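Local coordinates for protein minor fimbrium tip subunit Mfa3 (PDB 5NF4) that forms part of the tip of the minor fimbriae, surface filaments that mediate biofilm formation and adhesion to host cells and other oral bacteria, at residues D112-A117 / S162-N167; Q228-Q233 / A256-T261; H70-L75 / S98-T103; K262-T267 / F307-L312. One frame throughout, in Å; residues are numbered along the deposited sequence.

Contact 1 of 4, residues D112-A117 / S162-N167; sequences DFFFVA and SRMYSN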
loop_
_atom_site.group_PDB
_atom_site.type_symbol
_atom_site.label_atom_id
_atom_site.label_comp_id
_atom_site.label_asym_id
_atom_site.label_seq_id
_atom_site.Cartn_x
_atom_site.Cartn_y
_atom_site.Cartn_z
ATOM N N ASP A 112 19.246 11.347 -5.450
ATOM C CA ASP A 112 17.915 10.930 -5.029
ATOM C C ASP A 112 17.377 9.882 -6.022
ATOM O O ASP A 112 17.318 10.151 -7.213
ATOM C CB ASP A 112 16.980 12.129 -4.995
ATOM C CG ASP A 112 17.255 13.102 -3.856
ATOM O OD1 ASP A 112 18.259 13.023 -3.115
ATOM O OD2 ASP A 112 16.378 13.964 -3.670
ATOM N N PHE A 113 17.004 8.699 -5.530
ATOM C CA PHE A 113 16.567 7.579 -6.370
ATOM C C PHE A 113 15.053 7.432 -6.198
ATOM O O PHE A 113 14.580 7.390 -5.080
ATOM C CB PHE A 113 17.206 6.277 -5.953
ATOM C CG PHE A 113 18.680 6.167 -6.290
ATOM C CD1 PHE A 113 19.639 6.901 -5.595
ATOM C CD2 PHE A 113 19.087 5.290 -7.275
ATOM C CE1 PHE A 113 20.980 6.755 -5.911
ATOM C CE2 PHE A 113 20.406 5.153 -7.592
ATOM C CZ PHE A 113 21.356 5.880 -6.910
ATOM N N PHE A 114 14.345 7.308 -7.308
ATOM C CA PHE A 114 12.895 7.103 -7.287
ATOM C C PHE A 114 12.594 5.824 -8.036
ATOM O O PHE A 114 13.032 5.649 -9.161
ATOM C CB PHE A 114 12.125 8.264 -7.932
ATOM C CG PHE A 114 12.274 9.565 -7.219
ATOM C CD1 PHE A 114 13.445 10.313 -7.371
ATOM C CD2 PHE A 114 11.259 10.065 -6.414
ATOM C CE1 PHE A 114 13.589 11.531 -6.731
ATOM C CE2 PHE A 114 11.397 11.291 -5.773
ATOM C CZ PHE A 114 12.601 12.023 -5.923
ATOM N N PHE A 115 11.778 4.963 -7.418
ATOM C CA PHE A 115 11.384 3.706 -8.009
ATOM C C PHE A 115 9.852 3.662 -8.045
ATOM O O PHE A 115 9.204 3.884 -7.024
ATOM C CB PHE A 115 11.906 2.506 -7.222
ATOM C CG PHE A 115 13.409 2.360 -7.272
ATOM C CD1 PHE A 115 14.210 3.009 -6.351
ATOM C CD2 PHE A 115 13.994 1.596 -8.255
ATOM C CE1 PHE A 115 15.582 2.876 -6.392
ATOM C CE2 PHE A 115 15.381 1.444 -8.316
ATOM C CZ PHE A 115 16.175 2.084 -7.388
ATOM N N VAL A 116 9.317 3.381 -9.227
ATOM C CA VAL A 116 7.861 3.335 -9.458
ATOM C C VAL A 116 7.542 2.053 -10.229
ATOM O O VAL A 116 8.063 1.845 -11.309
ATOM C CB VAL A 116 7.379 4.582 -10.246
ATOM C CG1 VAL A 116 5.904 4.503 -10.514
ATOM C CG2 VAL A 116 7.654 5.854 -9.424
ATOM N N ALA A 117 6.643 1.213 -9.692
ATOM C CA ALA A 117 6.328 -0.054 -10.306
ATOM C C ALA A 117 4.853 -0.154 -10.644
ATOM O O ALA A 117 4.028 0.432 -9.942
ATOM C CB ALA A 117 6.708 -1.208 -9.398
ATOM N N SER A 162 6.032 1.728 -4.903
ATOM C CA SER A 162 7.109 2.689 -5.047
ATOM C C SER A 162 8.077 2.665 -3.905
ATOM O O SER A 162 7.828 2.082 -2.837
ATOM C CB SER A 162 6.521 4.080 -5.161
ATOM O OG SER A 162 5.843 4.370 -3.948
ATOM N N ARG A 163 9.199 3.331 -4.124
ATOM C CA ARG A 163 10.105 3.597 -3.032
ATOM C C ARG A 163 11.003 4.736 -3.459
ATOM O O ARG A 163 11.306 4.864 -4.640
ATOM C CB ARG A 163 10.906 2.349 -2.679
ATOM C CG ARG A 163 11.641 2.431 -1.349
ATOM C CD ARG A 163 10.732 2.313 -0.159
ATOM N NE ARG A 163 11.527 2.553 1.029
ATOM C CZ ARG A 163 12.091 1.613 1.776
ATOM N NH1 ARG A 163 11.908 0.325 1.510
ATOM N NH2 ARG A 163 12.833 1.977 2.813
ATOM N N MET A 164 11.368 5.592 -2.516
ATOM C CA MET A 164 12.352 6.622 -2.812
ATOM C C MET A 164 13.390 6.717 -1.717
ATOM O O MET A 164 13.115 6.502 -0.522
ATOM C CB MET A 164 11.670 7.980 -3.077
ATOM C CG MET A 164 10.960 8.636 -1.958
ATOM S SD MET A 164 10.326 10.276 -2.461
ATOM C CE MET A 164 11.839 11.235 -2.320
ATOM N N TYR A 165 14.624 7.016 -2.144
ATOM C CA TYR A 165 15.755 7.156 -1.243
ATOM C C TYR A 165 16.444 8.479 -1.557
ATOM O O TYR A 165 16.919 8.680 -2.672
ATOM C CB TYR A 165 16.739 6.002 -1.420
ATOM C CG TYR A 165 16.143 4.615 -1.278
ATOM C CD1 TYR A 165 16.014 4.009 -0.032
ATOM C CD2 TYR A 165 15.723 3.908 -2.389
ATOM C CE1 TYR A 165 15.490 2.739 0.091
ATOM C CE2 TYR A 165 15.230 2.624 -2.276
ATOM C CZ TYR A 165 15.106 2.046 -1.049
ATOM O OH TYR A 165 14.598 0.769 -0.929
ATOM N N SER A 166 16.520 9.359 -0.576
ATOM C CA SER A 166 17.085 10.680 -0.776
ATOM C C SER A 166 18.525 10.814 -0.279
ATOM O O SER A 166 18.983 10.079 0.606
ATOM C CB SER A 166 16.211 11.719 -0.073
ATOM O OG SER A 166 16.205 11.435 1.300
ATOM N N ASN A 167 19.228 11.765 -0.880
ATOM C CA ASN A 167 20.589 12.096 -0.508
ATOM C C ASN A 167 21.493 10.859 -0.304
ATOM O O ASN A 167 22.148 10.704 0.728
ATOM C CB ASN A 167 20.582 12.974 0.759
ATOM C CG ASN A 167 21.911 13.723 0.956
ATOM O OD1 ASN A 167 22.654 13.961 -0.003
ATOM N ND2 ASN A 167 22.201 14.113 2.194
#
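Phe113 pairs with Tyr165 and Phe115 with Arg163 as antiparallel hydrogen-bonded pairs, and the two strands run 4.7 Å apart at closest approach, with their directions 179° apart. Four backbone bonds join them. The shortest is Phe115 N to Arg163 O at 2.8 Å. Beyond the Phe113-Tyr165 pair a side chain takes over from the backbone, where the chain turns a corner at Asn167. Asp112 OD1 accepts the N-H of Asn167 at 2.7 Å, a nearly straight bond that meets the carboxylate from above its plane. The same oxygen also bonds Ser79 OG.

Phe114 and Met164 lie side by side on one face. Met164 CE comes within 3.5 Å of Phe114 CE2, and Met164 SD sits obliquely, 4.7 Å from the centroid of the Phe114 ring, a Met-aromatic contact. The bend at chi3 (-80°) turns the methyl to the ring. On the other face the side chains of Phe115 and Tyr165 cross at about a right angle, with Phe115 CE1 at the edge of the Tyr165 ring. Tyr165 OH bonds Lys191 N.

Strand 109-117 lies between strands 71-78 and 161-170. Helix 132-140 covers Phe114 through Met135 and Met139, while Phe113 stacks on Phe182.

Contact 2 of 4, residues Q228-Q233 / A256-T261; sequences QSEPIQ and AIVEST
Two irregular loops meet here, one following strand 221-222 and the other following strand 248-254, and Glu230 of the first is bound to the backbone of the second. Glu230 OE2 accepts the N-H of Glu259 at 2.9 Å. The bond is almost straight and uses the anti lone pair, on the side away from OE1. The first torsion of Glu230 (chi1 -65°) sets CG opposite the carbonyl carbon, and the chain then runs out extended to reach that N-H.

The carboxylates of Glu230 and Glu259 stack with their planes 28° apart, although the two side chains cross at about a right angle. Glu230 OE2 and Glu259 OE1 are 3.9 Å apart. Lys262 lies close by: its NZ forms a salt bridge with Glu230 OE1 and a long, weak ion pair with Glu259 OE1.

Two waters join the loops. One donates to Ser229 O and accepts from Ile257 N. The other accepts from Glu230 N and donates to Glu259 OE2 at 2.8 Å.

The carbonyl of Ile257 points among carbon atoms. Pro231 CD is 3.2 Å from Ile257 O, and Glu230 CG is 3.3 Å from it. The CA-H of Glu230 also faces this oxygen. Pro231 CG rests on Ala256 CB at 4.0 Å.

Ile257 O is buried with no hydrogen-bond partner; the Glu230 CA-H contact is at most a weak substitute. The stacked carboxylates would repel each other if both are charged. Lys262 and the Glu259 N-H probably offset that cost.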
loop_
_atom_site.group_PDB
_atom_site.type_symbol
_atom_site.label_atom_id
_atom_site.label_comp_id
_atom_site.label_asym_id
_atom_site.label_seq_id
_atom_site.Cartn_x
_atom_site.Cartn_y
_atom_site.Cartn_z
ATOM N N GLN A 228 -0.329 13.061 3.471
ATOM C CA GLN A 228 -0.311 13.918 4.656
ATOM C C GLN A 228 -1.705 14.469 5.000
ATOM O O GLN A 228 -1.852 15.175 5.993
ATOM C CB GLN A 228 0.653 15.100 4.445
ATOM C CG GLN A 228 2.095 14.698 4.073
ATOM C CD GLN A 228 2.742 15.693 3.141
ATOM O OE1 GLN A 228 2.618 15.590 1.917
ATOM N NE2 GLN A 228 3.424 16.679 3.713
ATOM N N SER A 229 -2.691 14.177 4.152
ATOM C CA SER A 229 -4.051 14.731 4.272
ATOM C C SER A 229 -5.052 13.616 4.152
ATOM O O SER A 229 -4.783 12.626 3.486
ATOM C CB SER A 229 -4.341 15.747 3.149
ATOM O OG SER A 229 -3.658 16.979 3.351
ATOM N N GLU A 230 -6.237 13.846 4.714
ATOM C CA GLU A 230 -7.349 12.923 4.536
ATOM C C GLU A 230 -7.772 12.800 3.076
ATOM O O GLU A 230 -7.559 13.720 2.274
ATOM C CB GLU A 230 -8.542 13.383 5.364
ATOM C CG GLU A 230 -8.335 13.369 6.867
ATOM C CD GLU A 230 -9.612 13.607 7.627
ATOM O OE1 GLU A 230 -10.592 14.080 7.004
ATOM O OE2 GLU A 230 -9.658 13.290 8.832
ATOM N N PRO A 231 -8.428 11.676 2.734
ATOM C CA PRO A 231 -8.934 11.503 1.384
ATOM C C PRO A 231 -9.906 12.630 1.028
ATOM O O PRO A 231 -10.587 13.189 1.901
ATOM C CB PRO A 231 -9.649 10.140 1.441
ATOM C CG PRO A 231 -8.999 9.425 2.607
ATOM C CD PRO A 231 -8.651 10.497 3.580
ATOM N N ILE A 232 -9.994 12.929 -0.260
ATOM C CA ILE A 232 -10.982 13.866 -0.773
ATOM C C ILE A 232 -12.188 13.149 -1.374
ATOM O O ILE A 232 -13.302 13.675 -1.339
ATOM C CB ILE A 232 -10.371 14.820 -1.827
ATOM C CG1 ILE A 232 -9.727 14.022 -2.977
ATOM C CG2 ILE A 232 -9.319 15.734 -1.129
ATOM C CD1 ILE A 232 -9.402 14.844 -4.244
ATOM N N GLN A 233 -11.965 11.951 -1.900
ATOM C CA GLN A 233 -13.008 11.163 -2.557
ATOM C C GLN A 233 -13.001 9.690 -2.169
ATOM O O GLN A 233 -11.970 9.131 -1.855
ATOM C CB GLN A 233 -12.900 11.311 -4.075
ATOM C CG GLN A 233 -13.173 12.774 -4.520
ATOM C CD GLN A 233 -12.963 13.026 -6.014
ATOM O OE1 GLN A 233 -12.059 12.467 -6.654
ATOM N NE2 GLN A 233 -13.836 13.860 -6.584
ATOM N N ALA A 256 -5.179 5.593 3.693
ATOM C CA ALA A 256 -6.159 6.601 4.026
ATOM C C ALA A 256 -5.823 7.222 5.357
ATOM O O ALA A 256 -5.852 6.546 6.390
ATOM C CB ALA A 256 -7.586 5.996 4.054
ATOM N N ILE A 257 -5.462 8.501 5.330
ATOM C CA ILE A 257 -5.199 9.242 6.558
ATOM C C ILE A 257 -6.493 9.686 7.205
ATOM O O ILE A 257 -7.362 10.236 6.544
ATOM C CB ILE A 257 -4.356 10.493 6.299
ATOM C CG1 ILE A 257 -3.092 10.141 5.523
ATOM C CG2 ILE A 257 -4.039 11.199 7.615
ATOM C CD1 ILE A 257 -2.248 9.055 6.141
ATOM N N VAL A 258 -6.609 9.465 8.513
ATOM C CA VAL A 258 -7.717 10.011 9.298
ATOM C C VAL A 258 -7.177 10.882 10.421
ATOM O O VAL A 258 -6.326 10.440 11.201
ATOM C CB VAL A 258 -8.580 8.892 9.904
ATOM C CG1 VAL A 258 -9.840 9.479 10.570
ATOM C CG2 VAL A 258 -8.972 7.861 8.816
ATOM N N GLU A 259 -7.640 12.124 10.492
ATOM C CA GLU A 259 -7.179 13.051 11.531
ATOM C C GLU A 259 -7.454 12.458 12.903
ATOM O O GLU A 259 -8.508 11.826 13.138
ATOM C CB GLU A 259 -7.858 14.431 11.365
ATOM C CG GLU A 259 -7.308 15.162 10.163
ATOM C CD GLU A 259 -8.161 16.336 9.712
ATOM O OE1 GLU A 259 -9.070 16.750 10.457
ATOM O OE2 GLU A 259 -7.915 16.837 8.600
ATOM N N SER A 260 -6.522 12.650 13.828
ATOM C CA SER A 260 -6.628 11.992 15.125
ATOM C C SER A 260 -7.516 12.770 16.089
ATOM O O SER A 260 -7.642 12.411 17.250
ATOM C CB SER A 260 -5.227 11.794 15.719
ATOM O OG SER A 260 -4.607 13.032 15.924
ATOM N N THR A 261 -8.142 13.828 15.593
ATOM C CA THR A 261 -9.162 14.544 16.333
ATOM C C THR A 261 -10.553 13.928 16.116
ATOM O O THR A 261 -11.503 14.332 16.764
ATOM C CB THR A 261 -9.219 15.991 15.898
ATOM O OG1 THR A 261 -9.294 16.031 14.475
ATOM C CG2 THR A 261 -7.989 16.752 16.370
HETATM O O HOH W 1 -5.426 10.041 2.767
HETATM O O HOH W 2 -6.512 16.312 6.204
#

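Contact 3 of 4, residues H70-L75 / S98-T103; sequences HSLAML and STYVFT
Apolar packing carries most of this contact, with Leu72 and Met74 of strand 71-78 facing Tyr100 and Phe102 of strand 99-106. The strand axes come within 8.9 Å and cross at -44°. This is face-to-face packing of two layers, as in a beta-sandwich, with no hydrogen bond across. The Leu72 and Tyr100 side chains lie alongside each other, pointing opposite ways, and Leu72 CD2 lies 4.1 Å from Tyr100 CD2. The same methyl is 4.4 Å from Phe102 CE2, at the edge of that ring. CD2 of Leu72 thus reaches both aromatic side chains, and its CB also meets the Tyr100 ring.

The sulfur contact is Met-aromatic. Met74 SD sits at the edge of the Phe102 ring, 5.3 Å from its centroid, and Met74 CE reaches Phe102 CE1 at 4.0 Å. Phe102 points toward strand 71-78, and with chi1 59° (CG between the backbone N and the carbonyl carbon) the ring stands edge-on to Met74 and Leu72. The ring also stacks with His88 of strand 84-91.

The polar part lies at the start of strand 71-78. Tyr100 OH comes 3.3 Å from His70 O, but its hydrogen bond is to Val69 O. His70 NE2 bonds Asn155 O.

Between these two strands the cohesion is therefore apolar, dispersion and sulfur-aromatic contact, while the tyrosine hydroxyl finds a backbone acceptor at the margin of the apolar patch.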
loop_
_atom_site.group_PDB
_atom_site.type_symbol
_atom_site.label_atom_id
_atom_site.label_comp_id
_atom_site.label_asym_id
_atom_site.label_seq_id
_atom_site.Cartn_x
_atom_site.Cartn_y
_atom_site.Cartn_z
ATOM N N HIS A 70 5.510 -6.017 -12.691
ATOM C CA HIS A 70 5.397 -6.122 -14.149
ATOM C C HIS A 70 6.237 -5.095 -14.892
ATOM O O HIS A 70 6.717 -5.349 -15.989
ATOM C CB HIS A 70 3.935 -5.942 -14.555
ATOM C CG HIS A 70 3.050 -7.041 -14.067
ATOM N ND1 HIS A 70 2.385 -6.979 -12.861
ATOM C CD2 HIS A 70 2.754 -8.246 -14.606
ATOM C CE1 HIS A 70 1.697 -8.095 -12.694
ATOM N NE2 HIS A 70 1.909 -8.884 -13.735
ATOM N N SER A 71 6.356 -3.924 -14.298
ATOM C CA SER A 71 7.231 -2.884 -14.816
ATOM C C SER A 71 7.844 -2.132 -13.664
ATOM O O SER A 71 7.265 -2.043 -12.590
ATOM C CB SER A 71 6.477 -1.919 -15.725
ATOM O OG SER A 71 5.568 -1.133 -14.967
ATOM N N LEU A 72 9.023 -1.571 -13.896
ATOM C CA LEU A 72 9.725 -0.822 -12.879
ATOM C C LEU A 72 10.522 0.311 -13.511
ATOM O O LEU A 72 11.408 0.055 -14.321
ATOM C CB LEU A 72 10.668 -1.749 -12.100
ATOM C CG LEU A 72 11.511 -1.061 -11.022
ATOM C CD1 LEU A 72 10.614 -0.515 -9.913
ATOM C CD2 LEU A 72 12.576 -2.009 -10.488
ATOM N N ALA A 73 10.208 1.538 -13.133
ATOM C CA ALA A 73 10.978 2.701 -13.560
ATOM C C ALA A 73 11.854 3.176 -12.428
ATOM O O ALA A 73 11.430 3.234 -11.277
ATOM C CB ALA A 73 10.080 3.823 -14.016
ATOM N N MET A 74 13.102 3.493 -12.759
ATOM C CA MET A 74 14.009 4.085 -11.812
ATOM C C MET A 74 14.416 5.422 -12.402
ATOM O O MET A 74 14.819 5.460 -13.572
ATOM C CB MET A 74 15.261 3.214 -11.588
ATOM C CG MET A 74 16.179 3.821 -10.521
ATOM S SD MET A 74 17.789 3.005 -10.401
ATOM C CE MET A 74 18.430 3.535 -11.991
ATOM N N LEU A 75 14.319 6.478 -11.609
ATOM C CA LEU A 75 14.762 7.810 -12.028
ATOM C C LEU A 75 15.651 8.379 -10.919
ATOM O O LEU A 75 15.313 8.336 -9.726
ATOM C CB LEU A 75 13.574 8.727 -12.330
ATOM C CG LEU A 75 12.644 8.282 -13.461
ATOM C CD1 LEU A 75 11.489 7.484 -12.877
ATOM C CD2 LEU A 75 12.129 9.484 -14.294
ATOM N N SER A 98 9.077 -11.013 -9.485
ATOM C CA SER A 98 8.917 -10.144 -8.311
ATOM C C SER A 98 10.187 -9.355 -8.050
ATOM O O SER A 98 10.252 -8.565 -7.111
ATOM C CB SER A 98 8.584 -10.957 -7.064
ATOM O OG SER A 98 9.725 -11.693 -6.632
ATOM N N THR A 99 11.201 -9.596 -8.872
ATOM C CA THR A 99 12.508 -8.966 -8.680
ATOM C C THR A 99 13.157 -8.573 -10.002
ATOM O O THR A 99 13.018 -9.288 -11.002
ATOM C CB THR A 99 13.482 -9.905 -7.960
ATOM O OG1 THR A 99 13.809 -10.985 -8.840
ATOM C CG2 THR A 99 12.879 -10.470 -6.675
ATOM N N TYR A 100 13.907 -7.465 -9.969
ATOM C CA TYR A 100 14.692 -6.992 -11.103
ATOM C C TYR A 100 16.110 -6.770 -10.650
ATOM O O TYR A 100 16.345 -6.232 -9.579
ATOM C CB TYR A 100 14.109 -5.695 -11.683
ATOM C CG TYR A 100 12.847 -5.958 -12.463
ATOM C CD1 TYR A 100 12.896 -6.483 -13.745
ATOM C CD2 TYR A 100 11.609 -5.735 -11.898
ATOM C CE1 TYR A 100 11.738 -6.743 -14.448
ATOM C CE2 TYR A 100 10.456 -5.994 -12.584
ATOM C CZ TYR A 100 10.518 -6.497 -13.857
ATOM O OH TYR A 100 9.347 -6.757 -14.539
ATOM N N VAL A 101 17.060 -7.239 -11.443
ATOM C CA VAL A 101 18.440 -6.900 -11.193
ATOM C C VAL A 101 19.016 -6.362 -12.507
ATOM O O VAL A 101 18.870 -6.986 -13.565
ATOM C CB VAL A 101 19.215 -8.122 -10.664
ATOM C CG1 VAL A 101 19.055 -9.291 -11.588
ATOM C CG2 VAL A 101 20.709 -7.793 -10.488
ATOM N N PHE A 102 19.645 -5.191 -12.438
ATOM C CA PHE A 102 20.211 -4.568 -13.634
ATOM C C PHE A 102 21.356 -3.619 -13.279
ATOM O O PHE A 102 21.449 -3.147 -12.150
ATOM C CB PHE A 102 19.122 -3.810 -14.406
ATOM C CG PHE A 102 18.434 -2.725 -13.619
ATOM C CD1 PHE A 102 18.938 -1.422 -13.563
ATOM C CD2 PHE A 102 17.251 -2.991 -12.945
ATOM C CE1 PHE A 102 18.288 -0.417 -12.842
ATOM C CE2 PHE A 102 16.606 -2.004 -12.225
ATOM C CZ PHE A 102 17.108 -0.705 -12.178
ATOM N N THR A 103 22.190 -3.327 -14.263
ATOM C CA THR A 103 23.314 -2.415 -14.076
ATOM C C THR A 103 23.037 -1.048 -14.704
ATOM O O THR A 103 22.515 -0.982 -15.797
ATOM C CB THR A 103 24.539 -3.034 -14.679
ATOM O OG1 THR A 103 24.758 -4.302 -14.048
ATOM C CG2 THR A 103 25.750 -2.134 -14.469
#

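Contact 4 of 4, residues K262-T267 / F307-L312; sequences KWWGNT and FAKGLL
A tight turn packs against the end of helix 304-308, with Trp264 of the turn lying beside Lys309, just past the helix. The two side chains run the same way. Trp264 CD1 is 3.9 Å from Lys309 CB and 3.6 Å from Lys309 O, which lies at the edge of the indole near its plane. Trp264 CG is anti to the backbone N (chi1 -176°), and this carries the ring along the lysine chain. At the far end a water accepts from both Trp264 NE1, at 2.8 Å, and Lys309 NZ, at 3.0 Å. It sits in the plane of the indole, at its edge. A second water lies between Trp264 O and Lys309 O; its bond to Lys309 O is unusually short, so that half of the bridge is doubtful.

The helix closes in a Schellman motif. Gly310 is its C-prime residue with positive phi, and Gly310 N bonds Phe307 O. On the other segment, Trp263 to Asn266 form a type II beta turn, with Asn266 N bonded to Trp263 O at 2.7 Å. Trp263 CD1 comes to 3.7 Å from Gly310 O and lies 3.9 Å from Gly310 CA, so the indole leans directly on the glycine backbone. Asn266 ND2 stands over one face of the Trp263 ring, toward its rim. Trp263 also makes a cation-pi contact with Lys315. Tyr318 OH bonds both Trp264 N and Ala308 O.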
loop_
_atom_site.group_PDB
_atom_site.type_symbol
_atom_site.label_atom_id
_atom_site.label_comp_id
_atom_site.label_asym_id
_atom_site.label_seq_id
_atom_site.Cartn_x
_atom_site.Cartn_y
_atom_site.Cartn_z
ATOM N N LYS A 262 -10.649 12.988 15.179
ATOM C CA LYS A 262 -11.897 12.284 14.849
ATOM C C LYS A 262 -11.966 10.881 15.451
ATOM O O LYS A 262 -10.934 10.263 15.717
ATOM C CB LYS A 262 -12.039 12.175 13.322
ATOM C CG LYS A 262 -12.135 13.504 12.619
ATOM C CD LYS A 262 -12.210 13.376 11.121
ATOM C CE LYS A 262 -12.281 14.785 10.528
ATOM N NZ LYS A 262 -12.244 14.817 9.065
ATOM N N TRP A 263 -13.183 10.348 15.618
ATOM C CA TRP A 263 -13.330 8.943 15.918
ATOM C C TRP A 263 -14.697 8.483 15.437
ATOM O O TRP A 263 -15.488 9.301 14.991
ATOM C CB TRP A 263 -13.147 8.656 17.407
ATOM C CG TRP A 263 -14.077 9.333 18.362
ATOM C CD1 TRP A 263 -15.277 8.857 18.808
ATOM C CD2 TRP A 263 -13.874 10.586 19.028
ATOM N NE1 TRP A 263 -15.838 9.739 19.699
ATOM C CE2 TRP A 263 -15.000 10.811 19.853
ATOM C CE3 TRP A 263 -12.858 11.547 18.999
ATOM C CZ2 TRP A 263 -15.138 11.948 20.649
ATOM C CZ3 TRP A 263 -13.002 12.696 19.791
ATOM C CH2 TRP A 263 -14.135 12.876 20.608
ATOM N N TRP A 264 -14.933 7.178 15.526
ATOM C CA TRP A 264 -16.155 6.557 15.039
ATOM C C TRP A 264 -17.352 7.250 15.650
ATOM O O TRP A 264 -17.455 7.374 16.865
ATOM C CB TRP A 264 -16.163 5.063 15.385
ATOM C CG TRP A 264 -17.330 4.286 14.845
ATOM C CD1 TRP A 264 -18.415 3.822 15.543
ATOM C CD2 TRP A 264 -17.518 3.879 13.489
ATOM N NE1 TRP A 264 -19.272 3.145 14.695
ATOM C CE2 TRP A 264 -18.743 3.174 13.426
ATOM C CE3 TRP A 264 -16.774 4.053 12.314
ATOM C CZ2 TRP A 264 -19.229 2.634 12.232
ATOM C CZ3 TRP A 264 -17.248 3.524 11.139
ATOM C CH2 TRP A 264 -18.459 2.810 11.103
ATOM N N GLY A 265 -18.261 7.722 14.813
ATOM C CA GLY A 265 -19.421 8.411 15.324
ATOM C C GLY A 265 -19.152 9.878 15.593
ATOM O O GLY A 265 -20.045 10.586 16.037
ATOM N N ASN A 266 -17.925 10.322 15.328
ATOM C CA ASN A 266 -17.531 11.723 15.530
ATOM C C ASN A 266 -16.550 12.159 14.454
ATOM O O ASN A 266 -15.431 12.597 14.760
ATOM C CB ASN A 266 -16.904 11.916 16.921
ATOM C CG ASN A 266 -16.616 13.375 17.235
ATOM O OD1 ASN A 266 -17.430 14.242 16.961
ATOM N ND2 ASN A 266 -15.440 13.649 17.785
ATOM N N THR A 267 -16.948 12.045 13.192
ATOM C CA THR A 267 -16.077 12.460 12.100
ATOM C C THR A 267 -16.591 13.739 11.440
ATOM O O THR A 267 -15.922 14.298 10.596
ATOM C CB THR A 267 -15.957 11.388 11.003
ATOM O OG1 THR A 267 -17.218 11.265 10.346
ATOM C CG2 THR A 267 -15.576 10.044 11.589
ATOM N N PHE A 307 -13.211 -0.228 21.629
ATOM C CA PHE A 307 -12.099 0.674 21.366
ATOM C C PHE A 307 -12.249 1.263 19.967
ATOM O O PHE A 307 -12.234 2.484 19.754
ATOM C CB PHE A 307 -10.784 -0.090 21.495
ATOM C CG PHE A 307 -9.562 0.722 21.193
ATOM C CD1 PHE A 307 -9.325 1.900 21.865
ATOM C CD2 PHE A 307 -8.625 0.282 20.280
ATOM C CE1 PHE A 307 -8.186 2.643 21.598
ATOM C CE2 PHE A 307 -7.498 1.006 20.042
ATOM C CZ PHE A 307 -7.281 2.187 20.696
ATOM N N ALA A 308 -12.412 0.372 19.003
ATOM C CA ALA A 308 -12.519 0.760 17.601
ATOM C C ALA A 308 -13.723 1.647 17.348
ATOM O O ALA A 308 -13.698 2.509 16.466
ATOM C CB ALA A 308 -12.591 -0.469 16.720
ATOM N N LYS A 309 -14.796 1.423 18.099
ATOM C CA LYS A 309 -15.987 2.235 17.927
ATOM C C LYS A 309 -15.963 3.558 18.699
ATOM O O LYS A 309 -16.976 4.256 18.772
ATOM C CB LYS A 309 -17.222 1.397 18.310
ATOM C CG LYS A 309 -17.527 0.362 17.256
ATOM C CD LYS A 309 -18.889 -0.313 17.506
ATOM C CE LYS A 309 -19.527 -0.783 16.203
ATOM N NZ LYS A 309 -20.956 -1.162 16.375
ATOM N N GLY A 310 -14.801 3.916 19.243
ATOM C CA GLY A 310 -14.634 5.188 19.937
ATOM C C GLY A 310 -15.395 5.349 21.248
ATOM O O GLY A 310 -15.700 6.476 21.646
ATOM N N LEU A 311 -15.707 4.239 21.927
ATOM C CA LEU A 311 -16.497 4.282 23.150
ATOM C C LEU A 311 -15.639 4.469 24.403
ATOM O O LEU A 311 -16.172 4.681 25.472
ATOM C CB LEU A 311 -17.340 3.001 23.286
ATOM C CG LEU A 311 -18.196 2.707 22.053
ATOM C CD1 LEU A 311 -18.970 1.378 22.221
ATOM C CD2 LEU A 311 -19.162 3.845 21.765
ATOM N N LEU A 312 -14.308 4.424 24.259
ATOM C CA LEU A 312 -13.425 4.530 25.429
ATOM C C LEU A 312 -12.726 5.891 25.448
ATOM O O LEU A 312 -12.738 6.604 24.466
ATOM C CB LEU A 312 -12.394 3.398 25.430
ATOM C CG LEU A 312 -12.926 1.988 25.142
ATOM C CD1 LEU A 312 -11.787 0.985 25.031
ATOM C CD2 LEU A 312 -13.908 1.537 26.191
HETATM O O HOH W 3 -21.517 1.500 15.090
HETATM O O HOH W 4 -18.388 6.223 19.146
#

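The four contacts form two touching pairs on different parts of the chain. Contacts 1 and 3 have centres about 12 Å apart and reach the same sheet, through neighbouring strands 71-78 and 109-117. Phe114 N lies 2.8 Å from Leu75 O, a probable hydrogen bond, and Phe115 CE2 packs on Met74 CG at 3.3 Å. Contacts 2 and 4, with centres about 15 Å apart, are joined by the salt bridge from Lys262 NZ to Glu230 OE1 at 2.7 Å. Contacts 3 and 4 lie farthest apart, about 42 Å between centres, on opposite sides of the chain's centre. The nearest atoms of contacts 1 and 2 remain about 10 Å apart.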